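Local coordinates for protein acyl-homoserine-lactone synthase (Mesorhizobium sp. ORS 3359, PDB 6WNS) that probably catalyses the synthesis of an acyl-homoserine lactone quorum-sensing signal, drawing its acyl group from a coenzyme A thioester, at residues W149-R152 with L153-L156; E187-R190 with R191-I195; A166-P170 with D171-I175; R26-I29 with Y30-R34; V18-R21 with Y22-R26. All coordinates share one frame; numbering follows the deposited sequence.

Interaction 1. Residues W149-R152 with L153-L156; sequences WPKR and LRAL
Arg152 O receives two backbone N-H groups, and both bonds are weak. Ala155 N lies 3.2 Å from Arg152 O, and Leu156 N reaches the same oxygen at 3.4 Å. The CD1 methyl of Leu156 also rests against it. Stronger bonds come just before, in the regular alpha-helical i to i+4 pattern. Leu153 N donates to Trp149 O at 2.8 Å, and Arg154 N donates to Pro150 O at 2.8 Å. Both are nearly linear with the carbonyl bond. The bonding thus weakens toward Leu156.

Leu153 carries the apolar part. Its CG stands anti to the carbonyl carbon (chi1 -72°). This brings CG to 4.0 Å from Trp149 CE3, on the six-membered half of the indole, with CD2 close behind. The two side chains cross at a slant. Cutting this side chain back to an alanine is likely to leave Trp149 CE3 without its leucine neighbour and to open a gap toward Leu160 and Trp158.

On another side of the helix Arg154 runs back past the proline. Arg154 NH2 comes to 4.1 Å from Pro150 CB. Lys151 NZ sits near the guanidinium plane, at its edge, 4.2 Å from Arg154 NH2. Glu162, on the next strand, probably offsets these like charges: its carboxylate is salt-bridged to Arg154 and makes a long, weak ion pair with Lys151.

Helix 149-155 follows strand 140-146 and precedes strand 160-162, the outermost strand at this end of the sheet. Pro150, Leu153 and Arg154 pack on that strand. Leu156 touches Tyr193, and its carbonyl takes a weak hydrogen bond from Thr189 of helix 183-192.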
# COMPACT_ATOMS: atom_id res chain seq x y z
N TRP A 149 -12.67 5.18 -1.54
CA TRP A 149 -11.34 5.66 -1.03
C TRP A 149 -11.09 7.12 -1.39
O TRP A 149 -10.51 7.84 -0.57
CB TRP A 149 -10.17 4.80 -1.50
CG TRP A 149 -9.94 3.68 -0.55
CD1 TRP A 149 -10.30 2.37 -0.70
CD2 TRP A 149 -9.43 3.81 0.79
NE1 TRP A 149 -10.05 1.68 0.45
CE2 TRP A 149 -9.47 2.51 1.37
CE3 TRP A 149 -8.96 4.89 1.57
CZ2 TRP A 149 -9.06 2.27 2.69
CZ3 TRP A 149 -8.53 4.65 2.86
CH2 TRP A 149 -8.57 3.35 3.40
N PRO A 150 -11.38 7.55 -2.64
CA PRO A 150 -11.02 8.90 -3.08
C PRO A 150 -11.63 9.97 -2.16
O PRO A 150 -10.92 10.83 -1.77
CB PRO A 150 -11.56 8.98 -4.52
CG PRO A 150 -11.58 7.53 -4.96
CD PRO A 150 -11.95 6.73 -3.73
N LYS A 151 -12.88 9.82 -1.73
CA LYS A 151 -13.48 10.80 -0.78
C LYS A 151 -12.64 10.83 0.50
O LYS A 151 -12.26 11.93 0.93
CB LYS A 151 -14.95 10.50 -0.52
CG LYS A 151 -15.87 11.06 -1.60
CD LYS A 151 -15.16 11.21 -2.96
CE LYS A 151 -15.89 10.57 -4.13
NZ LYS A 151 -14.94 10.15 -5.19
N ARG A 152 -12.38 9.67 1.10
CA ARG A 152 -11.66 9.61 2.39
C ARG A 152 -10.28 10.25 2.22
O ARG A 152 -9.82 10.96 3.20
CB ARG A 152 -11.53 8.16 2.82
CG ARG A 152 -12.83 7.62 3.37
CD ARG A 152 -12.75 6.19 3.89
NE ARG A 152 -13.38 6.23 5.21
CZ ARG A 152 -12.74 6.04 6.35
NH1 ARG A 152 -11.46 5.68 6.35
NH2 ARG A 152 -13.39 6.15 7.49
N LEU A 153 -9.61 9.96 1.08
CA LEU A 153 -8.20 10.39 0.92
C LEU A 153 -8.18 11.89 0.61
O LEU A 153 -7.27 12.59 1.16
CB LEU A 153 -7.48 9.61 -0.17
CG LEU A 153 -7.13 8.14 0.14
CD1 LEU A 153 -6.46 7.52 -1.06
CD2 LEU A 153 -6.24 7.96 1.36
N ARG A 154 -9.14 12.38 -0.18
CA ARG A 154 -9.32 13.84 -0.46
C ARG A 154 -9.80 14.57 0.80
O ARG A 154 -9.75 15.76 0.74
CB ARG A 154 -10.20 14.12 -1.69
CG ARG A 154 -9.41 13.99 -2.99
CD ARG A 154 -9.96 14.68 -4.22
NE ARG A 154 -10.88 13.82 -4.92
CZ ARG A 154 -10.77 13.32 -6.14
NH1 ARG A 154 -9.74 13.58 -6.92
NH2 ARG A 154 -11.70 12.49 -6.57
N ALA A 155 -10.13 13.91 1.92
CA ALA A 155 -10.46 14.52 3.25
C ALA A 155 -9.20 14.68 4.11
O ALA A 155 -9.21 15.56 5.01
CB ALA A 155 -11.51 13.70 3.99
N LEU A 156 -8.18 13.84 3.89
CA LEU A 156 -6.88 13.83 4.63
C LEU A 156 -5.86 14.85 4.04
O LEU A 156 -4.72 14.97 4.63
CB LEU A 156 -6.30 12.41 4.62
CG LEU A 156 -6.70 11.50 5.78
CD1 LEU A 156 -8.20 11.34 5.86
CD2 LEU A 156 -6.04 10.12 5.62

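Interaction 2. Residues E187-R190 with R191-I195; sequences EQTR and RAYGI
Three i to i+4 backbone hydrogen bonds join Glu187-Arg190 to the residues after them, and a fourth bond, to Ile195, closes the helix. Ala192 N to Gln188 O is short, at 2.6 Å. Tyr193 N donates to Thr189 O at 2.9 Å, and Arg191 N to Glu187 O at 3.0 Å.

The second kind is polar atoms against carbon. Thr189 O lies in the plane of the Tyr193 ring, at its edge, 3.3 Å from Tyr193 CD2. Hence one carbonyl meets both the N-H and the ring edge of the same residue. Gln188 bends at chi2, and its OE1 crosses the Arg191 chain near CB and CG, 3.7 Å from Arg191 CB. Arg190 is extended from CG to NE and passes Ile195, with Arg190 CD 3.8 Å from Ile195 O.

The third kind is charge. The extension of Arg190 carries its guanidinium beyond this turn, to a salt bridge with Glu131 and a hydrogen bond to Gly197 O. Glu187 OE2 and Arg191 NH2, 5.2 Å apart, are too distant for a salt bridge.

Gly194 then leaves helical geometry with positive phi (35°), which favours glycine. Ile195 N turns back to Arg190 O, an oxygen less surely placed, and Gly194 N bonds weakly to Arg191 O. This pair of bonds is the Schellman motif that ends helix 183-192.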
# COMPACT_ATOMS: atom_id res chain seq x y z
N GLU A 187 1.35 16.63 5.77
CA GLU A 187 1.06 17.46 6.97
C GLU A 187 -0.38 17.24 7.46
O GLU A 187 -0.59 16.96 8.72
CB GLU A 187 1.29 18.94 6.65
CG GLU A 187 2.56 19.45 7.26
CD GLU A 187 2.69 18.94 8.68
OE1 GLU A 187 3.68 18.05 8.88
OE2 GLU A 187 1.75 19.39 9.55
N GLN A 188 -1.33 17.39 6.52
CA GLN A 188 -2.80 17.34 6.81
C GLN A 188 -3.11 15.94 7.38
O GLN A 188 -3.96 15.82 8.31
CB GLN A 188 -3.58 17.66 5.52
CG GLN A 188 -4.49 18.89 5.59
CD GLN A 188 -5.47 18.90 6.74
OE1 GLN A 188 -5.13 19.49 7.87
NE2 GLN A 188 -6.73 18.36 6.44
N THR A 189 -2.40 14.93 6.93
CA THR A 189 -2.66 13.51 7.32
C THR A 189 -2.35 13.36 8.83
O THR A 189 -3.30 12.96 9.65
CB THR A 189 -1.86 12.51 6.47
OG1 THR A 189 -2.30 12.54 5.04
CG2 THR A 189 -2.02 11.08 6.99
N ARG A 190 -1.06 13.65 9.17
CA ARG A 190 -0.61 13.82 10.59
C ARG A 190 -1.65 14.60 11.43
O ARG A 190 -1.78 14.21 12.69
CB ARG A 190 0.74 14.54 10.69
CG ARG A 190 1.94 13.61 10.61
CD ARG A 190 3.24 14.28 11.03
NE ARG A 190 4.38 13.48 10.61
CZ ARG A 190 5.37 13.05 11.39
NH1 ARG A 190 5.45 13.40 12.70
NH2 ARG A 190 6.29 12.26 10.87
N ARG A 191 -2.26 15.68 10.82
CA ARG A 191 -3.17 16.59 11.56
C ARG A 191 -4.49 15.86 11.77
O ARG A 191 -5.08 15.93 12.94
CB ARG A 191 -3.52 17.88 10.83
CG ARG A 191 -4.56 18.71 11.58
CD ARG A 191 -4.16 20.16 11.71
NE ARG A 191 -2.79 20.32 12.19
CZ ARG A 191 -2.42 20.62 13.43
NH1 ARG A 191 -3.32 20.78 14.39
NH2 ARG A 191 -1.13 20.75 13.71
N ALA A 192 -4.92 15.14 10.68
CA ALA A 192 -6.21 14.41 10.73
C ALA A 192 -6.12 13.37 11.87
O ALA A 192 -7.16 13.23 12.67
CB ALA A 192 -6.50 13.81 9.39
N TYR A 193 -4.92 12.74 12.00
CA TYR A 193 -4.68 11.70 13.04
C TYR A 193 -3.91 12.25 14.24
O TYR A 193 -3.57 11.41 15.13
CB TYR A 193 -3.88 10.54 12.46
CG TYR A 193 -4.70 9.71 11.52
CD1 TYR A 193 -5.37 8.59 11.97
CD2 TYR A 193 -4.83 10.08 10.20
CE1 TYR A 193 -6.12 7.82 11.10
CE2 TYR A 193 -5.58 9.32 9.32
CZ TYR A 193 -6.23 8.19 9.77
OH TYR A 193 -6.94 7.44 8.89
N GLY A 194 -3.61 13.56 14.23
CA GLY A 194 -2.89 14.25 15.31
C GLY A 194 -1.84 13.36 15.97
O GLY A 194 -2.04 13.00 17.13
N ILE A 195 -0.79 12.95 15.25
CA ILE A 195 0.39 12.37 15.95
C ILE A 195 1.64 13.16 15.54
O ILE A 195 1.62 13.89 14.50
CB ILE A 195 0.53 10.85 15.78
CG1 ILE A 195 0.60 10.45 14.30
CG2 ILE A 195 -0.58 10.12 16.54
CD1 ILE A 195 1.97 10.64 13.71

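Interaction 3. Residues A166-P170 with D171-I175; sequences ALEHP and DGDII
The His169 ring has Asp171 CB over one face and Pro170 CB in its plane at the edge. Its CG is anti to the backbone N (chi1 -172°), which lays the ring against Asp171 CB and N. His169 CD2 comes to 3.2 Å from Asp171 N. The ring and carboxylate planes are 17° apart, while the two side chains cross obliquely, with no hydrogen bond between them.

The other flat pair is Glu168 and Asp173. Their carboxylate planes are 36° apart, and Asp173 OD2 rests against Glu168 CG. Asp173 OD1 accepts His169 N at 3.0 Å, met nearly end-on to its C-O bond. This bond fixes the carboxylate across the two arms.

Farther from the turn, Leu167 and Ile174 form a hydrogen-bonded antiparallel pair. Leu167 N donates to Ile174 O at 2.9 Å, and Ile174 N to Leu167 O at 3.2 Å. Leu167 CB meets Ile174 CG1 at 4.2 Å. Ala166 CB meets Ile175 CD1 at 4.1 Å. Leu167 also touches Leu89, and Ile174 touches Phe86.

The chain reverses in a type I turn from His169 to Gly172. Gly172 N bonds to His169 O at 3.1 Å, from well above the carbonyl plane. The backbone angles of Gly172 would jam any CB against the preceding carbonyl. The whole is a beta-hairpin with a two-residue turn, leading into strand 174-180, whose Ile175 pairs with Cys145.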
# COMPACT_ATOMS: atom_id res chain seq x y z
N ALA A 166 -15.10 3.58 -12.95
CA ALA A 166 -15.29 2.54 -11.92
C ALA A 166 -15.74 1.26 -12.62
O ALA A 166 -16.46 1.35 -13.65
CB ALA A 166 -16.32 2.97 -10.92
N LEU A 167 -15.26 0.13 -12.11
CA LEU A 167 -15.68 -1.21 -12.57
C LEU A 167 -16.57 -1.78 -11.48
O LEU A 167 -16.09 -2.09 -10.40
CB LEU A 167 -14.46 -2.08 -12.85
CG LEU A 167 -14.77 -3.55 -13.13
CD1 LEU A 167 -15.68 -3.71 -14.33
CD2 LEU A 167 -13.50 -4.38 -13.31
N GLU A 168 -17.84 -1.88 -11.77
CA GLU A 168 -18.85 -2.25 -10.77
C GLU A 168 -18.87 -3.76 -10.76
O GLU A 168 -18.72 -4.36 -11.82
CB GLU A 168 -20.19 -1.63 -11.08
CG GLU A 168 -20.16 -0.15 -10.79
CD GLU A 168 -21.33 0.60 -11.37
OE1 GLU A 168 -22.40 -0.01 -11.47
OE2 GLU A 168 -21.14 1.78 -11.76
N HIS A 169 -18.96 -4.30 -9.55
CA HIS A 169 -19.12 -5.74 -9.26
C HIS A 169 -20.10 -5.85 -8.10
O HIS A 169 -20.11 -5.01 -7.21
CB HIS A 169 -17.74 -6.31 -8.98
CG HIS A 169 -17.71 -7.79 -8.84
ND1 HIS A 169 -16.57 -8.49 -9.13
CD2 HIS A 169 -18.64 -8.67 -8.44
CE1 HIS A 169 -16.79 -9.76 -8.89
NE2 HIS A 169 -18.06 -9.90 -8.46
N PRO A 170 -21.06 -6.79 -8.12
CA PRO A 170 -21.80 -7.17 -6.92
C PRO A 170 -20.99 -7.28 -5.60
O PRO A 170 -21.58 -6.96 -4.58
CB PRO A 170 -22.43 -8.53 -7.30
CG PRO A 170 -22.15 -8.75 -8.78
CD PRO A 170 -21.60 -7.44 -9.33
N ASP A 171 -19.70 -7.64 -5.62
CA ASP A 171 -18.89 -7.80 -4.39
C ASP A 171 -18.09 -6.54 -4.06
O ASP A 171 -17.46 -6.46 -3.00
CB ASP A 171 -18.01 -9.03 -4.46
CG ASP A 171 -18.86 -10.30 -4.40
OD1 ASP A 171 -18.29 -11.33 -4.78
OD2 ASP A 171 -20.09 -10.28 -3.95
N GLY A 172 -18.16 -5.53 -4.91
CA GLY A 172 -17.34 -4.37 -4.61
C GLY A 172 -17.11 -3.59 -5.89
O GLY A 172 -16.91 -4.23 -6.94
N ASP A 173 -17.14 -2.28 -5.81
CA ASP A 173 -16.74 -1.44 -6.97
C ASP A 173 -15.30 -0.92 -6.77
O ASP A 173 -14.92 -0.47 -5.67
CB ASP A 173 -17.73 -0.29 -7.19
CG ASP A 173 -19.16 -0.73 -7.40
OD1 ASP A 173 -19.38 -1.93 -7.70
OD2 ASP A 173 -20.04 0.09 -7.19
N ILE A 174 -14.54 -0.89 -7.86
CA ILE A 174 -13.13 -0.47 -7.79
C ILE A 174 -12.86 0.58 -8.86
O ILE A 174 -13.71 0.76 -9.78
CB ILE A 174 -12.20 -1.69 -7.92
CG1 ILE A 174 -12.34 -2.42 -9.26
CG2 ILE A 174 -12.45 -2.63 -6.74
CD1 ILE A 174 -11.19 -3.42 -9.54
N ILE A 175 -11.73 1.24 -8.69
CA ILE A 175 -11.33 2.40 -9.55
C ILE A 175 -9.81 2.56 -9.44
O ILE A 175 -9.18 2.11 -8.45
CB ILE A 175 -12.13 3.66 -9.19
CG1 ILE A 175 -11.97 4.77 -10.25
CG2 ILE A 175 -11.79 4.15 -7.78
CD1 ILE A 175 -13.20 5.63 -10.41

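Interaction 4. Residues R26-I29 with Y30-R34; sequences RYDI and YVKQR
Tyr27 O accepts two backbone N-H groups, Lys32 N at 3.0 Å and, weakly, Val31 N at 3.1 Å, so the helix widens into a pi-type turn. Tyr30 N still makes the ordinary bond to Arg26 O, at 2.8 Å.

Tyr30 is the main side chain. Ile29 CG2 stands over the centre of its ring, 3.5 Å from the ring centroid and 13° off the normal, a CH-pi contact. Ile29 CG1 lies beside the backbone N (chi1 -73°), which leaves CG2 anti to that N and turned to the ring. The two side chains run alongside each other. Arg26 touches the ring from the preceding turn with its aliphatic CB and CG. Arg26 CG is 4.0 Å from Tyr30 CE1, and the guanidinium goes on to Asp51 and Glu46. A cation-pi contact with Arg105 adds a charged partner to Tyr30. A serine in place of Tyr30 would probably cost Ile29 CG2 the ring face it packs on and Arg105 its aromatic partner.

Elsewhere around the helix, Tyr27 CE1 packs on Val31 CG1 at 3.8 Å. Asp28 and Lys32 point the same way, but Asp28 OD1 and Lys32 NZ are 4.1 Å apart, beyond a salt bridge. Arg34, with positive phi, closes the helix as the C-prime residue of a Schellman motif, and Arg34 N bonds to Val31 O at 3.0 Å.

Arg26 and Arg105 bring like charges close together beside this ring. Salt bridges from Glu46 and Asp51 hold the Arg26 guanidinium and probably offset the charge of the neighbouring Arg105.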
# COMPACT_ATOMS: atom_id res chain seq x y z
N ARG A 26 -0.51 -12.18 5.71
CA ARG A 26 -1.25 -12.14 4.41
C ARG A 26 -2.12 -13.37 4.22
O ARG A 26 -3.26 -13.28 3.65
CB ARG A 26 -0.20 -11.94 3.31
CG ARG A 26 0.20 -10.47 3.32
CD ARG A 26 1.18 -10.09 2.29
NE ARG A 26 0.73 -10.50 0.95
CZ ARG A 26 1.49 -10.32 -0.12
NH1 ARG A 26 2.53 -9.52 -0.05
NH2 ARG A 26 1.20 -10.93 -1.24
N TYR A 27 -1.68 -14.51 4.71
CA TYR A 27 -2.53 -15.72 4.71
C TYR A 27 -3.76 -15.45 5.59
O TYR A 27 -4.88 -15.65 5.11
CB TYR A 27 -1.76 -16.95 5.19
CG TYR A 27 -2.67 -18.03 5.63
CD1 TYR A 27 -3.19 -18.89 4.69
CD2 TYR A 27 -3.06 -18.18 6.96
CE1 TYR A 27 -4.03 -19.91 5.04
CE2 TYR A 27 -3.90 -19.22 7.34
CZ TYR A 27 -4.41 -20.07 6.36
OH TYR A 27 -5.24 -21.12 6.61
N ASP A 28 -3.56 -14.91 6.78
CA ASP A 28 -4.70 -14.64 7.72
C ASP A 28 -5.69 -13.68 7.08
O ASP A 28 -6.92 -13.89 7.20
CB ASP A 28 -4.21 -14.12 9.05
CG ASP A 28 -3.32 -15.08 9.82
OD1 ASP A 28 -3.49 -16.28 9.71
OD2 ASP A 28 -2.41 -14.60 10.51
N ILE A 29 -5.22 -12.67 6.38
CA ILE A 29 -6.05 -11.55 5.87
C ILE A 29 -6.68 -11.94 4.55
O ILE A 29 -7.90 -11.70 4.38
CB ILE A 29 -5.19 -10.30 5.67
CG1 ILE A 29 -4.80 -9.67 7.00
CG2 ILE A 29 -5.87 -9.29 4.74
CD1 ILE A 29 -3.77 -8.58 6.80
N TYR A 30 -5.88 -12.44 3.61
CA TYR A 30 -6.31 -12.54 2.20
C TYR A 30 -6.85 -13.92 1.92
O TYR A 30 -7.77 -14.00 1.05
CB TYR A 30 -5.18 -12.17 1.22
CG TYR A 30 -4.79 -10.73 1.34
CD1 TYR A 30 -3.72 -10.35 2.13
CD2 TYR A 30 -5.55 -9.73 0.73
CE1 TYR A 30 -3.38 -9.01 2.26
CE2 TYR A 30 -5.24 -8.38 0.89
CZ TYR A 30 -4.17 -8.03 1.68
OH TYR A 30 -3.85 -6.72 1.82
N VAL A 31 -6.20 -14.98 2.43
CA VAL A 31 -6.64 -16.36 2.06
C VAL A 31 -7.80 -16.74 3.00
O VAL A 31 -8.82 -17.24 2.42
CB VAL A 31 -5.49 -17.38 2.06
CG1 VAL A 31 -5.96 -18.82 1.97
CG2 VAL A 31 -4.54 -17.04 0.88
N LYS A 32 -7.65 -16.49 4.32
CA LYS A 32 -8.54 -17.05 5.37
C LYS A 32 -9.87 -16.29 5.26
O LYS A 32 -10.93 -16.89 5.50
CB LYS A 32 -7.83 -17.03 6.73
CG LYS A 32 -8.19 -18.13 7.71
CD LYS A 32 -7.53 -17.99 9.08
CE LYS A 32 -8.31 -17.10 10.03
NZ LYS A 32 -7.42 -16.09 10.67
N GLN A 33 -9.91 -15.08 4.75
CA GLN A 33 -11.25 -14.46 4.53
C GLN A 33 -11.62 -14.36 3.04
O GLN A 33 -12.63 -13.67 2.71
CB GLN A 33 -11.30 -13.17 5.33
CG GLN A 33 -10.66 -12.01 4.64
CD GLN A 33 -10.26 -11.02 5.70
OE1 GLN A 33 -10.11 -9.83 5.44
NE2 GLN A 33 -10.08 -11.52 6.92
N ARG A 34 -10.94 -15.14 2.19
CA ARG A 34 -11.32 -15.51 0.80
C ARG A 34 -11.59 -14.25 -0.00
O ARG A 34 -12.65 -14.14 -0.66
CB ARG A 34 -12.48 -16.51 0.82
CG ARG A 34 -12.06 -17.86 1.38
CD ARG A 34 -13.02 -18.94 0.97
NE ARG A 34 -14.39 -18.61 1.35
CZ ARG A 34 -15.00 -19.00 2.48
NH1 ARG A 34 -14.36 -19.71 3.39
NH2 ARG A 34 -16.27 -18.69 2.69

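Interaction 5. Residues V18-R21 with Y22-R26; sequences VLER and YFRIR
Arg24 folds back over Glu20 on helix 16-31, an alpha helix whose i to i+4 bonds run unbroken here. Arg24 CB lies 3.5 Å from Arg21 O. Its CG, anti to the carbonyl carbon (chi1 -66°), drops to 3.2 Å from Glu20 O. The chain then bends at chi3, and the guanidinium lies with one face over the Glu20 carbonyl. Arg24 CZ is 3.9 Å from Glu20 O. At the tip, Arg24 NH2 meets Glu20 CB at 3.9 Å. The Glu20 carboxylate is near but well out of the guanidinium plane, so any attraction is probably one of charge alone, with no N-H directed at it.

The apolar side of the helix faces strand 56-60. Leu19 CD2 reaches Tyr22 CD2 at 4.3 Å and is nearly as close to the Phe23 ring. Tyr22 CD2 in turn stands over the centre of the Phe23 ring. Tyr57 of the strand touches Leu19, Tyr22 and Phe23.

One turn on, the Arg26 guanidinium is salt-bridged to Asp51 and Glu46. Arg26 NH1 also donates to Tyr22 OH at 3.1 Å, with an N-H...O angle of 148° and the oxygen 20° out of the guanidinium plane.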
# COMPACT_ATOMS: atom_id res chain seq x y z
N VAL A 18 10.55 -10.59 10.35
CA VAL A 18 9.40 -9.69 10.10
C VAL A 18 8.76 -10.19 8.79
O VAL A 18 7.48 -10.22 8.69
CB VAL A 18 9.81 -8.21 10.08
CG1 VAL A 18 8.76 -7.30 9.48
CG2 VAL A 18 10.20 -7.71 11.48
N LEU A 19 9.56 -10.42 7.76
CA LEU A 19 8.93 -10.82 6.46
C LEU A 19 8.18 -12.17 6.58
O LEU A 19 7.12 -12.33 5.95
CB LEU A 19 9.99 -10.81 5.34
CG LEU A 19 10.43 -9.43 4.80
CD1 LEU A 19 11.74 -9.51 4.02
CD2 LEU A 19 9.35 -8.73 3.96
N GLU A 20 8.74 -13.14 7.28
CA GLU A 20 8.11 -14.47 7.51
C GLU A 20 6.77 -14.24 8.20
O GLU A 20 5.80 -14.74 7.67
CB GLU A 20 9.09 -15.41 8.22
CG GLU A 20 10.00 -15.99 7.18
CD GLU A 20 11.32 -16.58 7.59
OE1 GLU A 20 11.51 -16.79 8.80
OE2 GLU A 20 12.13 -16.85 6.67
N ARG A 21 6.71 -13.36 9.23
CA ARG A 21 5.43 -13.05 9.90
C ARG A 21 4.51 -12.32 8.92
O ARG A 21 3.33 -12.60 8.91
CB ARG A 21 5.67 -12.24 11.19
CG ARG A 21 6.32 -13.10 12.28
CD ARG A 21 6.23 -12.49 13.66
NE ARG A 21 6.66 -11.10 13.71
CZ ARG A 21 7.91 -10.70 13.88
NH1 ARG A 21 8.90 -11.59 13.99
NH2 ARG A 21 8.15 -9.39 13.94
N TYR A 22 5.07 -11.41 8.11
CA TYR A 22 4.29 -10.60 7.16
C TYR A 22 3.57 -11.57 6.17
O TYR A 22 2.37 -11.38 5.93
CB TYR A 22 5.25 -9.63 6.44
CG TYR A 22 4.64 -8.98 5.24
CD1 TYR A 22 3.62 -8.05 5.38
CD2 TYR A 22 5.05 -9.30 3.94
CE1 TYR A 22 2.96 -7.52 4.29
CE2 TYR A 22 4.46 -8.69 2.84
CZ TYR A 22 3.46 -7.74 3.00
OH TYR A 22 2.88 -7.19 1.90
N PHE A 23 4.28 -12.55 5.59
CA PHE A 23 3.65 -13.47 4.61
C PHE A 23 2.61 -14.40 5.28
O PHE A 23 1.61 -14.82 4.67
CB PHE A 23 4.71 -14.22 3.83
CG PHE A 23 5.31 -13.31 2.79
CD1 PHE A 23 6.62 -12.87 2.91
CD2 PHE A 23 4.57 -12.91 1.70
CE1 PHE A 23 7.18 -12.00 1.96
CE2 PHE A 23 5.13 -12.07 0.75
CZ PHE A 23 6.42 -11.59 0.89
N ARG A 24 2.78 -14.67 6.56
CA ARG A 24 1.80 -15.47 7.35
C ARG A 24 0.57 -14.62 7.59
O ARG A 24 -0.55 -15.14 7.50
CB ARG A 24 2.43 -15.94 8.68
CG ARG A 24 3.57 -16.92 8.47
CD ARG A 24 3.87 -17.86 9.67
NE ARG A 24 5.27 -18.26 9.86
CZ ARG A 24 6.24 -18.42 8.93
NH1 ARG A 24 6.00 -18.20 7.64
NH2 ARG A 24 7.47 -18.78 9.31
N ILE A 25 0.77 -13.34 7.94
CA ILE A 25 -0.32 -12.36 8.13
C ILE A 25 -1.15 -12.24 6.85
O ILE A 25 -2.41 -12.20 6.92
CB ILE A 25 0.26 -11.04 8.63
CG1 ILE A 25 0.69 -11.18 10.09
CG2 ILE A 25 -0.74 -9.94 8.45
CD1 ILE A 25 1.44 -9.96 10.64
N ARG A 26 -0.51 -12.18 5.71
CA ARG A 26 -1.25 -12.14 4.41
C ARG A 26 -2.12 -13.37 4.22
O ARG A 26 -3.26 -13.28 3.65
CB ARG A 26 -0.20 -11.94 3.31
CG ARG A 26 0.20 -10.47 3.32
CD ARG A 26 1.18 -10.09 2.29
NE ARG A 26 0.73 -10.50 0.95
CZ ARG A 26 1.49 -10.32 -0.12
NH1 ARG A 26 2.53 -9.52 -0.05
NH2 ARG A 26 1.20 -10.93 -1.24

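In the fold
Interactions 4 and 5 are consecutive turns of helix 16-31. They share Arg26, and their centres are about 12 Å apart. Interactions 1 and 2 touch directly, with centres about 13 Å apart. Leu156 O meets Gln188 CB, and its CD2 methyl meets the Tyr193 ring, joining the ends of helices 149-155 and 183-192. Interaction 3 is a surface hairpin, about 18 Å from interaction 1 and 20 Å from interaction 4 between centres. It leads into strand 174-180 of the mixed sheet, and interaction 1 packs on the edge strand 160-162. Interactions 1 and 5 lie on opposite sides of the chain's centre, about 28 Å apart between centres. The arrangement is consistent with the acetyltransferase-like fold of autoinducer synthases.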